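Local coordinates for protein putative chorismate mutase (Yersinia pestis biovar Microtus str. 91001, PDB 2GBB) that catalyses the Claisen rearrangement of chorismate to prephenate as a secreted, all-helical chorismate mutase, at residues P8-R13 and V63-A68; M17-G22 and D94-N99; N42-Q47 and K106-I111. All coordinates share one frame; numbering follows the deposited sequence.

Contact 1: residues P8-R13 and V63-A68; sequences PLINER and VAQINA
Q65 of helix 55-82 reaches across to I10 and R13 of helix 7-14 and is the one residue of 63-68 that makes close contact with 8-13. Its CB points toward the other helix. CG lies anti to the carbonyl carbon (chi1 -76°), and the chain beyond it is extended, which carries the amide into the space between the helices. Only the amide oxygen makes the close approaches. Q65 OE1 is 3.7 Å from R13 CD and 4.0 Å from I10 CG1. Both side chains cross the glutamine at about a right angle. These touches are van der Waals contacts, and no direct hydrogen bond joins the two segments.

R13 runs past the amide. Its CG is anti to the backbone N (chi1 -165°), and the extended chain brings the guanidinium alongside Q65, oblique to its CB. The guanidinium and amide planes are 51° apart, so the two groups do not stack. R13 NH1 is hydrogen-bonded instead to a citrate, which probably comes from the crystallisation liquor but may mark the pocket.

The tight part of the contact is the group of carbon atoms close to Q65 OE1. The side toward the backbone of helix 7-14 is looser and is spanned by a water that bridges the two helices. It donates to Q65 OE1 at 2.7 Å and, over a longer distance, to I10 O at 3.3 Å. The glutamine oxygen thus accepts a hydrogen bond from the water while carbon atoms pack around it.

I146 of helix 140-150 covers I10 and A64, while V40 of helix 34-50 touches R13. R13 probably binds substrate, so this packing is consistent with one wall of the active-site pocket.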
ATOM      1  N   PRO A   8     -12.039  -8.180 -20.049  1.00 28.45           N
ATOM      2  CA  PRO A   8     -10.793  -8.946 -20.217  1.00 27.53           C
ATOM      3  C   PRO A   8      -9.582  -8.049 -20.463  1.00 26.86           C
ATOM      4  O   PRO A   8      -8.471  -8.313 -19.960  1.00 27.52           O
ATOM      5  CB  PRO A   8     -11.084  -9.819 -21.444  1.00 27.21           C
ATOM      6  CG  PRO A   8     -12.603 -10.039 -21.425  1.00 28.06           C
ATOM      7  CD  PRO A   8     -13.106  -8.666 -20.957  1.00 28.50           C
ATOM      8  N   LEU A   9      -9.802  -6.974 -21.198  1.00 25.73           N
ATOM      9  CA  LEU A   9      -8.753  -5.984 -21.481  1.00 25.19           C
ATOM     10  C   LEU A   9      -8.377  -5.183 -20.250  1.00 23.88           C
ATOM     11  O   LEU A   9      -7.195  -4.956 -20.000  1.00 23.60           O
ATOM     12  CB  LEU A   9      -9.173  -5.066 -22.645  1.00 25.81           C
ATOM     13  CG  LEU A   9      -9.571  -5.837 -23.932  1.00 28.41           C
ATOM     14  CD1 LEU A   9     -10.480  -5.049 -24.873  1.00 31.02           C
ATOM     15  CD2 LEU A   9      -8.322  -6.296 -24.688  1.00 32.14           C
ATOM     16  N   ILE A  10      -9.373  -4.771 -19.479  1.00 23.17           N
ATOM     17  CA  ILE A  10      -9.131  -4.026 -18.257  1.00 24.28           C
ATOM     18  C   ILE A  10      -8.369  -4.898 -17.250  1.00 25.31           C
ATOM     19  O   ILE A  10      -7.363  -4.480 -16.643  1.00 24.12           O
ATOM     20  CB  ILE A  10     -10.476  -3.588 -17.674  1.00 23.83           C
ATOM     21  CG1 ILE A  10     -11.121  -2.508 -18.582  1.00 23.41           C
ATOM     22  CG2 ILE A  10     -10.323  -3.166 -16.241  1.00 24.71           C
ATOM     23  CD1 ILE A  10     -12.551  -2.090 -18.146  1.00 24.90           C
ATOM     24  N   ASN A  11      -8.813  -6.152 -17.132  1.00 26.22           N
ATOM     25  CA  ASN A  11      -8.063  -7.130 -16.359  1.00 27.81           C
ATOM     26  C   ASN A  11      -6.591  -7.301 -16.740  1.00 27.53           C
ATOM     27  O   ASN A  11      -5.729  -7.317 -15.860  1.00 29.12           O
ATOM     28  CB  ASN A  11      -8.796  -8.486 -16.352  1.00 28.17           C
ATOM     29  CG  ASN A  11      -8.097  -9.502 -15.493  1.00 30.66           C
ATOM     30  OD1 ASN A  11      -8.163  -9.427 -14.278  1.00 28.57           O
ATOM     31  ND2 ASN A  11      -7.372 -10.428 -16.122  1.00 33.20           N
ATOM     32  N   GLU A  12      -6.303  -7.468 -18.026  1.00 28.43           N
ATOM     33  CA  GLU A  12      -4.916  -7.578 -18.521  1.00 27.72           C
ATOM     34  C   GLU A  12      -4.100  -6.313 -18.271  1.00 27.23           C
ATOM     35  O   GLU A  12      -2.921  -6.408 -17.944  1.00 26.65           O
ATOM     36  CB  GLU A  12      -4.900  -7.888 -20.030  0.50 27.97           C
ATOM     37  CG  GLU A  12      -5.590  -9.211 -20.483  0.50 28.56           C
ATOM     38  CD  GLU A  12      -6.128  -9.140 -21.928  0.50 29.10           C
ATOM     39  OE1 GLU A  12      -7.153  -9.808 -22.262  0.50 30.86           O
ATOM     40  OE2 GLU A  12      -5.527  -8.403 -22.738  0.50 29.61           O
ATOM     41  N   ARG A  13      -4.706  -5.131 -18.433  1.00 26.23           N
ATOM     42  CA  ARG A  13      -4.009  -3.876 -18.064  1.00 25.16           C
ATOM     43  C   ARG A  13      -3.507  -3.957 -16.588  1.00 23.67           C
ATOM     44  O   ARG A  13      -2.347  -3.706 -16.282  1.00 22.55           O
ATOM     45  CB  ARG A  13      -4.921  -2.661 -18.273  1.00 24.52           C
ATOM     46  CG  ARG A  13      -4.130  -1.297 -18.266  1.00 26.01           C
ATOM     47  CD  ARG A  13      -4.974  -0.077 -18.682  1.00 28.08           C
ATOM     48  NE  ARG A  13      -4.141   1.127 -18.716  1.00 33.17           N
ATOM     49  CZ  ARG A  13      -3.771   1.833 -17.643  1.00 33.93           C
ATOM     50  NH1 ARG A  13      -4.204   1.495 -16.430  1.00 32.83           N
ATOM     51  NH2 ARG A  13      -2.959   2.890 -17.790  1.00 31.29           N
ATOM     52  N   VAL A  63      -9.404   7.722 -14.353  1.00 23.02           N
ATOM     53  CA  VAL A  63      -9.272   7.904 -12.885  1.00 21.58           C
ATOM     54  C   VAL A  63      -9.516   6.582 -12.115  1.00 22.05           C
ATOM     55  O   VAL A  63      -8.716   6.201 -11.264  1.00 20.94           O
ATOM     56  CB  VAL A  63     -10.146   9.074 -12.349  1.00 21.67           C
ATOM     57  CG1 VAL A  63     -10.260   9.055 -10.799  1.00 22.87           C
ATOM     58  CG2 VAL A  63      -9.555  10.453 -12.800  1.00 23.12           C
ATOM     59  N   ALA A  64     -10.614   5.880 -12.426  1.00 22.51           N
ATOM     60  CA  ALA A  64     -10.949   4.591 -11.765  1.00 22.97           C
ATOM     61  C   ALA A  64      -9.881   3.521 -12.016  1.00 23.28           C
ATOM     62  O   ALA A  64      -9.485   2.741 -11.097  1.00 22.81           O
ATOM     63  CB  ALA A  64     -12.358   4.079 -12.208  1.00 21.93           C
ATOM     64  N   GLN A  65      -9.371   3.483 -13.249  1.00 22.79           N
ATOM     65  CA  GLN A  65      -8.366   2.481 -13.553  1.00 22.75           C
ATOM     66  C   GLN A  65      -7.050   2.780 -12.805  1.00 22.29           C
ATOM     67  O   GLN A  65      -6.372   1.855 -12.351  1.00 22.79           O
ATOM     68  CB  GLN A  65      -8.090   2.416 -15.064  1.00 22.61           C
ATOM     69  CG  GLN A  65      -9.205   1.704 -15.803  1.00 25.23           C
ATOM     70  CD  GLN A  65      -8.864   1.507 -17.234  1.00 26.33           C
ATOM     71  OE1 GLN A  65      -8.479   0.410 -17.639  1.00 26.96           O
ATOM     72  NE2 GLN A  65      -8.983   2.575 -18.026  1.00 22.87           N
ATOM     73  N   ILE A  66      -6.678   4.046 -12.744  1.00 21.49           N
ATOM     74  CA  ILE A  66      -5.457   4.478 -12.053  1.00 22.36           C
ATOM     75  C   ILE A  66      -5.559   4.222 -10.555  1.00 21.84           C
ATOM     76  O   ILE A  66      -4.608   3.735  -9.979  1.00 23.16           O
ATOM     77  CB  ILE A  66      -5.151   5.963 -12.357  1.00 23.08           C
ATOM     78  CG1 ILE A  66      -4.506   6.106 -13.760  1.00 22.30           C
ATOM     79  CG2 ILE A  66      -4.348   6.670 -11.222  1.00 25.10           C
ATOM     80  CD1 ILE A  66      -4.767   7.463 -14.368  1.00 22.31           C
ATOM     81  N   ASN A  67      -6.691   4.547  -9.920  1.00 21.75           N
ATOM     82  CA  ASN A  67      -6.967   4.119  -8.535  1.00 22.02           C
ATOM     83  C   ASN A  67      -6.819   2.621  -8.261  1.00 23.24           C
ATOM     84  O   ASN A  67      -6.186   2.222  -7.267  1.00 23.90           O
ATOM     85  CB  ASN A  67      -8.341   4.642  -8.068  1.00 22.95           C
ATOM     86  CG  ASN A  67      -8.308   6.147  -7.855  1.00 25.06           C
ATOM     87  OD1 ASN A  67      -7.224   6.719  -7.815  1.00 22.63           O
ATOM     88  ND2 ASN A  67      -9.458   6.786  -7.765  1.00 24.62           N
ATOM     89  N   ALA A  68      -7.407   1.791  -9.105  1.00 22.00           N
ATOM     90  CA  ALA A  68      -7.252   0.364  -8.946  1.00 21.26           C
ATOM     91  C   ALA A  68      -5.799  -0.068  -9.042  1.00 21.26           C
ATOM     92  O   ALA A  68      -5.352  -0.895  -8.282  1.00 20.79           O
ATOM     93  CB  ALA A  68      -8.100  -0.428  -9.989  1.00 21.62           C
TER
HETATM   94  O   HOH W   1      -7.264  -1.264 -15.954  1.00 34.83           O

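Contact 2: residues M17-G22 and D94-N99; sequences MKDVAG and DDVRAN. With SO4 (sulfate ion), chain F.
V20 and V96 pack together beside the probable substrate pocket of this chorismate mutase, where helix 17-26 meets the start of helix 93-117. V20 lies close to the citrate and to K24 and Q73, both probable substrate-binding residues.

The contact is apolar. V20 CG2 meets V96 CG1 at 3.7 Å, methyl against methyl. The V96 side chain points toward helix 17-26, and its two branches divide the work. CG1 is anti to the backbone N (chi1 171°) and reaches V20. CG2 turns to D19, with V96 CG2 3.8 Å from D19 CB. D19 therefore takes part through its methylene. Its carboxylate has a separate role: OD1 accepts a hydrogen bond from K91 N in the loop before helix 93-117. No hydrogen bond crosses between the two segments.

I100 closes the packing next to V20 and M17, the latter a selenomethionine. R97 follows V96 in the chain and hydrogen-bonds the citrate through NE. It is also a probable substrate ligand.

K18 points elsewhere. Its extended chain ends at a sulfate, probably from the crystallisation liquor, with K18 NZ 3.0 Å from sulfate O2 and 3.1 Å from sulfate O1. Y76 OH also binds this sulfate. The same ammonium makes a salt bridge to E85 and a cation-pi contact with W88, so anionic and aromatic partners surround its end.

Interhelical valine packing next to R97, K24 and Q73 is consistent with a wall of the substrate pocket.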
HETATM    1  N   MSE A  17       0.609  -4.334 -12.989  1.00 23.77           N
HETATM    2  CA  MSE A  17       0.832  -3.355 -11.930  1.00 22.52           C
HETATM    3  C   MSE A  17       1.736  -3.872 -10.818  1.00 23.19           C
HETATM    4  O   MSE A  17       2.375  -3.090 -10.092  1.00 20.94           O
HETATM    5  CB  MSE A  17      -0.506  -2.884 -11.389  1.00 23.69           C
HETATM    6  CG  MSE A  17      -1.326  -2.155 -12.459  1.00 20.77           C
HETATM    7 SE   MSE A  17      -0.320  -0.703 -13.282  0.60 21.22          SE
HETATM    8  CE  MSE A  17      -1.586  -0.361 -14.634  1.00 21.36           C
ATOM      9  N   LYS A  18       1.822  -5.197 -10.715  1.00 22.98           N
ATOM     10  CA  LYS A  18       2.826  -5.801  -9.845  1.00 24.43           C
ATOM     11  C   LYS A  18       4.213  -5.390 -10.329  1.00 23.98           C
ATOM     12  O   LYS A  18       5.031  -5.007  -9.506  1.00 23.97           O
ATOM     13  CB  LYS A  18       2.690  -7.328  -9.721  1.00 24.07           C
ATOM     14  CG  LYS A  18       3.707  -7.928  -8.699  1.00 26.52           C
ATOM     15  CD  LYS A  18       3.802  -9.433  -8.842  1.00 29.64           C
ATOM     16  CE  LYS A  18       4.678 -10.083  -7.745  1.00 30.69           C
ATOM     17  NZ  LYS A  18       4.455 -11.583  -7.844  1.00 30.10           N
ATOM     18  N   ASP A  19       4.472  -5.419 -11.641  1.00 23.94           N
ATOM     19  CA  ASP A  19       5.781  -4.952 -12.132  1.00 24.12           C
ATOM     20  C   ASP A  19       6.045  -3.489 -11.840  1.00 23.76           C
ATOM     21  O   ASP A  19       7.203  -3.135 -11.556  1.00 23.61           O
ATOM     22  CB  ASP A  19       5.910  -5.125 -13.630  1.00 24.98           C
ATOM     23  CG  ASP A  19       6.115  -6.592 -14.018  1.00 28.36           C
ATOM     24  OD1 ASP A  19       7.181  -7.136 -13.739  1.00 30.21           O
ATOM     25  OD2 ASP A  19       5.184  -7.193 -14.541  1.00 29.80           O
ATOM     26  N   VAL A  20       5.005  -2.649 -11.955  1.00 22.10           N
ATOM     27  CA  VAL A  20       5.175  -1.205 -11.699  1.00 21.41           C
ATOM     28  C   VAL A  20       5.494  -1.009 -10.228  1.00 21.60           C
ATOM     29  O   VAL A  20       6.410  -0.291  -9.892  1.00 22.34           O
ATOM     30  CB  VAL A  20       3.924  -0.373 -12.128  1.00 22.47           C
ATOM     31  CG1 VAL A  20       4.126   1.138 -11.823  1.00 19.89           C
ATOM     32  CG2 VAL A  20       3.576  -0.580 -13.648  1.00 20.94           C
ATOM     33  N   ALA A  21       4.770  -1.724  -9.348  1.00 21.97           N
ATOM     34  CA  ALA A  21       4.993  -1.696  -7.902  1.00 21.69           C
ATOM     35  C   ALA A  21       6.416  -2.121  -7.589  1.00 21.83           C
ATOM     36  O   ALA A  21       7.068  -1.515  -6.719  1.00 22.08           O
ATOM     37  CB  ALA A  21       4.003  -2.651  -7.181  1.00 19.61           C
ATOM     38  N   GLY A  22       6.880  -3.184  -8.260  1.00 22.87           N
ATOM     39  CA  GLY A  22       8.252  -3.698  -8.031  1.00 23.09           C
ATOM     40  C   GLY A  22       9.311  -2.710  -8.466  1.00 23.23           C
ATOM     41  O   GLY A  22      10.313  -2.537  -7.765  1.00 24.47           O
ATOM     42  N   ASP A  94      10.061   0.573 -19.097  1.00 25.12           N
ATOM     43  CA  ASP A  94       9.619   1.111 -20.389  1.00 27.63           C
ATOM     44  C   ASP A  94       8.826   0.054 -21.142  1.00 26.60           C
ATOM     45  O   ASP A  94       7.837   0.358 -21.809  1.00 26.54           O
ATOM     46  CB  ASP A  94      10.823   1.539 -21.218  1.00 27.40           C
ATOM     47  CG  ASP A  94      10.437   2.422 -22.386  1.00 33.33           C
ATOM     48  OD1 ASP A  94      10.301   3.673 -22.183  1.00 34.03           O
ATOM     49  OD2 ASP A  94      10.330   1.862 -23.523  1.00 35.10           O
ATOM     50  N   ASP A  95       9.268  -1.191 -21.049  1.00 26.33           N
ATOM     51  CA  ASP A  95       8.513  -2.294 -21.641  1.00 27.42           C
ATOM     52  C   ASP A  95       7.102  -2.475 -20.985  1.00 27.07           C
ATOM     53  O   ASP A  95       6.104  -2.784 -21.654  1.00 27.08           O
ATOM     54  CB  ASP A  95       9.270  -3.608 -21.426  1.00 28.68           C
ATOM     55  CG  ASP A  95      10.630  -3.651 -22.125  1.00 32.22           C
ATOM     56  OD1 ASP A  95      11.025  -2.642 -22.755  1.00 33.55           O
ATOM     57  OD2 ASP A  95      11.283  -4.718 -22.011  1.00 33.61           O
ATOM     58  N   VAL A  96       7.048  -2.363 -19.670  1.00 26.10           N
ATOM     59  CA  VAL A  96       5.780  -2.536 -18.941  1.00 25.48           C
ATOM     60  C   VAL A  96       4.775  -1.441 -19.347  1.00 25.71           C
ATOM     61  O   VAL A  96       3.587  -1.704 -19.633  1.00 24.71           O
ATOM     62  CB  VAL A  96       6.068  -2.521 -17.410  1.00 25.53           C
ATOM     63  CG1 VAL A  96       4.772  -2.464 -16.606  1.00 23.59           C
ATOM     64  CG2 VAL A  96       6.862  -3.750 -17.038  1.00 23.55           C
ATOM     65  N   ARG A  97       5.262  -0.204 -19.355  1.00 26.39           N
ATOM     66  CA  ARG A  97       4.421   0.940 -19.661  1.00 27.55           C
ATOM     67  C   ARG A  97       3.938   0.971 -21.111  1.00 28.63           C
ATOM     68  O   ARG A  97       2.870   1.495 -21.355  1.00 30.79           O
ATOM     69  CB  ARG A  97       5.144   2.232 -19.317  1.00 27.63           C
ATOM     70  CG  ARG A  97       5.093   2.500 -17.820  1.00 28.10           C
ATOM     71  CD  ARG A  97       5.597   3.892 -17.467  1.00 30.19           C
ATOM     72  NE  ARG A  97       5.259   4.173 -16.068  1.00 25.50           N
ATOM     73  CZ  ARG A  97       5.817   5.126 -15.327  1.00 29.48           C
ATOM     74  NH1 ARG A  97       6.800   5.911 -15.832  1.00 26.00           N
ATOM     75  NH2 ARG A  97       5.419   5.252 -14.054  1.00 29.00           N
ATOM     76  N   ALA A  98       4.715   0.442 -22.053  1.00 29.56           N
ATOM     77  CA  ALA A  98       4.265   0.354 -23.456  1.00 29.74           C
ATOM     78  C   ALA A  98       3.133  -0.663 -23.565  1.00 29.57           C
ATOM     79  O   ALA A  98       2.121  -0.415 -24.234  1.00 30.83           O
ATOM     80  CB  ALA A  98       5.418   0.003 -24.422  1.00 29.55           C
ATOM     81  N   ASN A  99       3.286  -1.793 -22.899  1.00 29.02           N
ATOM     82  CA  ASN A  99       2.227  -2.781 -22.790  1.00 28.82           C
ATOM     83  C   ASN A  99       0.937  -2.255 -22.175  1.00 28.19           C
ATOM     84  O   ASN A  99      -0.163  -2.543 -22.648  1.00 26.42           O
ATOM     85  CB  ASN A  99       2.717  -3.972 -21.990  1.00 30.11           C
ATOM     86  CG  ASN A  99       3.363  -5.045 -22.872  1.00 33.80           C
ATOM     87  OD1 ASN A  99       2.870  -5.355 -23.957  1.00 37.92           O
ATOM     88  ND2 ASN A  99       4.441  -5.621 -22.397  1.00 33.96           N
TER
HETATM   89  S   SO4 F 200       1.274 -12.928  -7.097  0.50 49.32           S
HETATM   90  O1  SO4 F 200       1.602 -11.580  -6.673  0.50 46.22           O
HETATM   91  O2  SO4 F 200       2.013 -13.217  -8.317  0.50 48.24           O
HETATM   92  O3  SO4 F 200       1.651 -13.870  -6.043  0.50 48.27           O
HETATM   93  O4  SO4 F 200      -0.158 -13.057  -7.334  0.50 48.61           O

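Contact 3: residues N42-Q47 and K106-I111; sequences NSAMAQ and KILEQI
L108, Q47 and A44 account for the buried surface between segments 42-47 and 106-111, and L108 has the largest share. Its side chain points toward helix 34-50. CG is anti to the carbonyl carbon (chi1 -64°), and one methyl, CD1, makes all the close approaches to 42-47.

That methyl sits against a turn of the helix. L108 CD1 is 3.5 Å from A44 O, its nearest atom in that segment. It is 4.3 Å from A44 CB, an apolar touch with a small residue. Helix against helix, the CA atoms of Q47 and L108 lie 7.7 Å apart. The short alanine side chain leaves room for the leucine to come close to the backbone.

Q47 flanks the same methyl. Q47 CB is 3.8 Å from L108 CD1, and Q47 NE2 stands 4.0 Å from that same methyl. The glutamine chain is extended beyond CG and crosses the leucine at about a right angle. Its aliphatic base and amide nitrogen thus border the methyl. The other end of the amide is held by T105, just before 106-111: Q47 OE1 is hydrogen-bonded to T105 OG1. This bond ties the polar end of Q47 to helix 93-117, about one turn before L108, and probably limits how the amide can turn.

No hydrogen bond joins the two segments themselves. The surroundings are mostly apolar. L51, in the loop after helix 34-50, and I58 of helix 55-82 also touch L108, and M62 lies on A44. I107 looks to another side, toward L9, I10 and R13 of helix 7-14. The contact is plain interhelical packing, a leucine methyl set against a turn of the neighbouring helix, at the interface of helices 34-50 and 93-117 in the bundle.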
ATOM      1  N   ASN A  42      -4.231  12.457 -20.195  1.00 24.91           N
ATOM      2  CA  ASN A  42      -4.170  13.255 -21.435  1.00 27.22           C
ATOM      3  C   ASN A  42      -4.080  12.388 -22.722  1.00 27.14           C
ATOM      4  O   ASN A  42      -4.785  12.670 -23.702  1.00 27.08           O
ATOM      5  CB  ASN A  42      -3.000  14.284 -21.410  0.50 27.44           C
ATOM      6  CG  ASN A  42      -2.775  14.986 -22.776  0.50 30.39           C
ATOM      7  OD1 ASN A  42      -3.467  15.943 -23.115  0.50 33.05           O
ATOM      8  ND2 ASN A  42      -1.780  14.518 -23.540  0.50 33.37           N
ATOM      9  N   SER A  43      -3.250  11.351 -22.724  1.00 27.77           N
ATOM     10  CA  SER A  43      -3.179  10.399 -23.871  1.00 28.58           C
ATOM     11  C   SER A  43      -4.485   9.638 -24.116  1.00 27.77           C
ATOM     12  O   SER A  43      -4.927   9.476 -25.265  1.00 27.07           O
ATOM     13  CB  SER A  43      -2.118   9.356 -23.617  1.00 28.46           C
ATOM     14  OG  SER A  43      -0.899  10.039 -23.632  1.00 36.56           O
ATOM     15  N   ALA A  44      -5.080   9.136 -23.039  1.00 26.77           N
ATOM     16  CA  ALA A  44      -6.362   8.456 -23.166  1.00 27.23           C
ATOM     17  C   ALA A  44      -7.385   9.400 -23.779  1.00 27.91           C
ATOM     18  O   ALA A  44      -8.074   9.024 -24.719  1.00 27.41           O
ATOM     19  CB  ALA A  44      -6.848   7.883 -21.833  1.00 26.69           C
HETATM   20  N   MSE A  45      -7.481  10.630 -23.276  1.00 29.05           N
HETATM   21  CA  MSE A  45      -8.422  11.603 -23.837  1.00 33.29           C
HETATM   22  C   MSE A  45      -8.169  11.931 -25.323  1.00 32.45           C
HETATM   23  O   MSE A  45      -9.112  12.121 -26.084  1.00 31.82           O
HETATM   24  CB  MSE A  45      -8.506  12.881 -22.990  1.00 31.75           C
HETATM   25  CG  MSE A  45      -9.239  12.664 -21.654  1.00 35.68           C
HETATM   26 SE   MSE A  45      -9.300  14.325 -20.630  0.60 42.66          SE
HETATM   27  CE  MSE A  45      -9.898  15.569 -22.121  1.00 39.21           C
ATOM     28  N   ALA A  46      -6.909  11.988 -25.731  1.00 32.23           N
ATOM     29  CA  ALA A  46      -6.605  12.203 -27.125  1.00 33.43           C
ATOM     30  C   ALA A  46      -6.972  10.960 -27.970  1.00 35.07           C
ATOM     31  O   ALA A  46      -7.455  11.110 -29.056  1.00 36.85           O
ATOM     32  CB  ALA A  46      -5.138  12.586 -27.290  1.00 32.29           C
ATOM     33  N   GLN A  47      -6.741   9.745 -27.485  1.00 35.79           N
ATOM     34  CA  GLN A  47      -7.166   8.537 -28.198  1.00 37.37           C
ATOM     35  C   GLN A  47      -8.682   8.457 -28.350  1.00 38.53           C
ATOM     36  O   GLN A  47      -9.199   8.274 -29.461  1.00 39.12           O
ATOM     37  CB  GLN A  47      -6.649   7.278 -27.519  1.00 37.35           C
ATOM     38  CG  GLN A  47      -5.187   7.052 -27.704  1.00 40.82           C
ATOM     39  CD  GLN A  47      -4.668   5.846 -26.989  1.00 44.27           C
ATOM     40  OE1 GLN A  47      -3.929   5.069 -27.575  1.00 48.36           O
ATOM     41  NE2 GLN A  47      -5.027   5.677 -25.702  1.00 47.56           N
ATOM     42  N   LYS A 106      -6.591  -0.487 -26.561  1.00 28.82           N
ATOM     43  CA  LYS A 106      -7.490  -1.593 -26.886  1.00 29.23           C
ATOM     44  C   LYS A 106      -8.795  -1.499 -26.112  1.00 29.74           C
ATOM     45  O   LYS A 106      -9.875  -1.790 -26.640  1.00 30.38           O
ATOM     46  CB  LYS A 106      -6.797  -2.916 -26.638  1.00 28.54           C
ATOM     47  CG  LYS A 106      -5.659  -3.172 -27.632  1.00 29.76           C
ATOM     48  CD  LYS A 106      -5.291  -4.650 -27.662  1.00 35.75           C
ATOM     49  CE  LYS A 106      -3.933  -4.895 -28.348  1.00 40.64           C
ATOM     50  NZ  LYS A 106      -3.699  -6.395 -28.407  1.00 44.49           N
ATOM     51  N   ILE A 107      -8.700  -1.032 -24.879  1.00 28.46           N
ATOM     52  CA  ILE A 107      -9.877  -0.860 -24.047  1.00 27.55           C
ATOM     53  C   ILE A 107     -10.792   0.213 -24.656  1.00 27.24           C
ATOM     54  O   ILE A 107     -11.980   0.026 -24.784  1.00 27.60           O
ATOM     55  CB  ILE A 107      -9.446  -0.512 -22.559  1.00 27.06           C
ATOM     56  CG1 ILE A 107      -8.859  -1.759 -21.871  1.00 26.25           C
ATOM     57  CG2 ILE A 107     -10.613   0.093 -21.776  1.00 24.76           C
ATOM     58  CD1 ILE A 107      -7.919  -1.461 -20.695  1.00 27.30           C
ATOM     59  N   LEU A 108     -10.221   1.337 -25.043  1.00 27.83           N
ATOM     60  CA  LEU A 108     -10.991   2.420 -25.637  1.00 28.55           C
ATOM     61  C   LEU A 108     -11.585   2.062 -27.018  1.00 28.76           C
ATOM     62  O   LEU A 108     -12.701   2.465 -27.331  1.00 27.69           O
ATOM     63  CB  LEU A 108     -10.113   3.670 -25.774  1.00 28.37           C
ATOM     64  CG  LEU A 108      -9.586   4.339 -24.501  1.00 28.66           C
ATOM     65  CD1 LEU A 108      -8.932   5.675 -24.918  1.00 26.31           C
ATOM     66  CD2 LEU A 108     -10.679   4.579 -23.544  1.00 25.94           C
ATOM     67  N   GLU A 109     -10.813   1.353 -27.825  1.00 28.62           N
ATOM     68  CA  GLU A 109     -11.287   0.831 -29.107  1.00 30.90           C
ATOM     69  C   GLU A 109     -12.458  -0.123 -28.890  1.00 31.05           C
ATOM     70  O   GLU A 109     -13.467  -0.033 -29.590  1.00 32.38           O
ATOM     71  CB  GLU A 109     -10.177   0.096 -29.873  1.00 29.08           C
ATOM     72  CG  GLU A 109      -9.084   1.018 -30.316  1.00 33.11           C
ATOM     73  CD  GLU A 109      -7.925   0.295 -30.996  1.00 34.94           C
ATOM     74  OE1 GLU A 109      -7.506  -0.800 -30.578  1.00 34.79           O
ATOM     75  OE2 GLU A 109      -7.408   0.845 -31.964  1.00 40.11           O
ATOM     76  N   GLN A 110     -12.340  -1.011 -27.904  1.00 31.12           N
ATOM     77  CA  GLN A 110     -13.399  -1.958 -27.634  1.00 30.17           C
ATOM     78  C   GLN A 110     -14.685  -1.302 -27.124  1.00 30.70           C
ATOM     79  O   GLN A 110     -15.813  -1.697 -27.513  1.00 30.11           O
ATOM     80  CB  GLN A 110     -12.904  -3.002 -26.635  1.00 31.02           C
ATOM     81  CG  GLN A 110     -13.811  -4.230 -26.488  1.00 32.53           C
ATOM     82  CD  GLN A 110     -14.149  -4.894 -27.820  1.00 36.11           C
ATOM     83  OE1 GLN A 110     -13.278  -5.131 -28.645  1.00 38.79           O
ATOM     84  NE2 GLN A 110     -15.420  -5.196 -28.022  1.00 36.05           N
ATOM     85  N   ILE A 111     -14.539  -0.353 -26.208  1.00 29.68           N
ATOM     86  CA  ILE A 111     -15.690   0.421 -25.732  1.00 30.21           C
ATOM     87  C   ILE A 111     -16.405   1.188 -26.865  1.00 31.26           C
ATOM     88  O   ILE A 111     -17.645   1.190 -26.936  1.00 30.53           O
ATOM     89  CB  ILE A 111     -15.299   1.411 -24.594  1.00 29.72           C
ATOM     90  CG1 ILE A 111     -15.079   0.649 -23.274  1.00 29.03           C
ATOM     91  CG2 ILE A 111     -16.407   2.435 -24.385  1.00 28.25           C
ATOM     92  CD1 ILE A 111     -14.402   1.504 -22.131  1.00 29.68           C
TER

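From the N terminus, helix 7-14 comes first and contact 1 closes a loop of 49 residues by joining it to helix 55-82. Helix 17-26 follows, and contact 2 closes a longer loop, of 71 residues, to the start of helix 93-117. Contact 3 closes a loop of 58 residues from helix 34-50 to a later part of helix 93-117. The three loops cross pairwise along the chain, and none lies within another. Contacts 1 and 3 touch directly, through I107 on Q65 and Q110 on L9. Contacts 2 and 3 share helix 93-117 but do not touch. Together they bind the first five helices into one bundle.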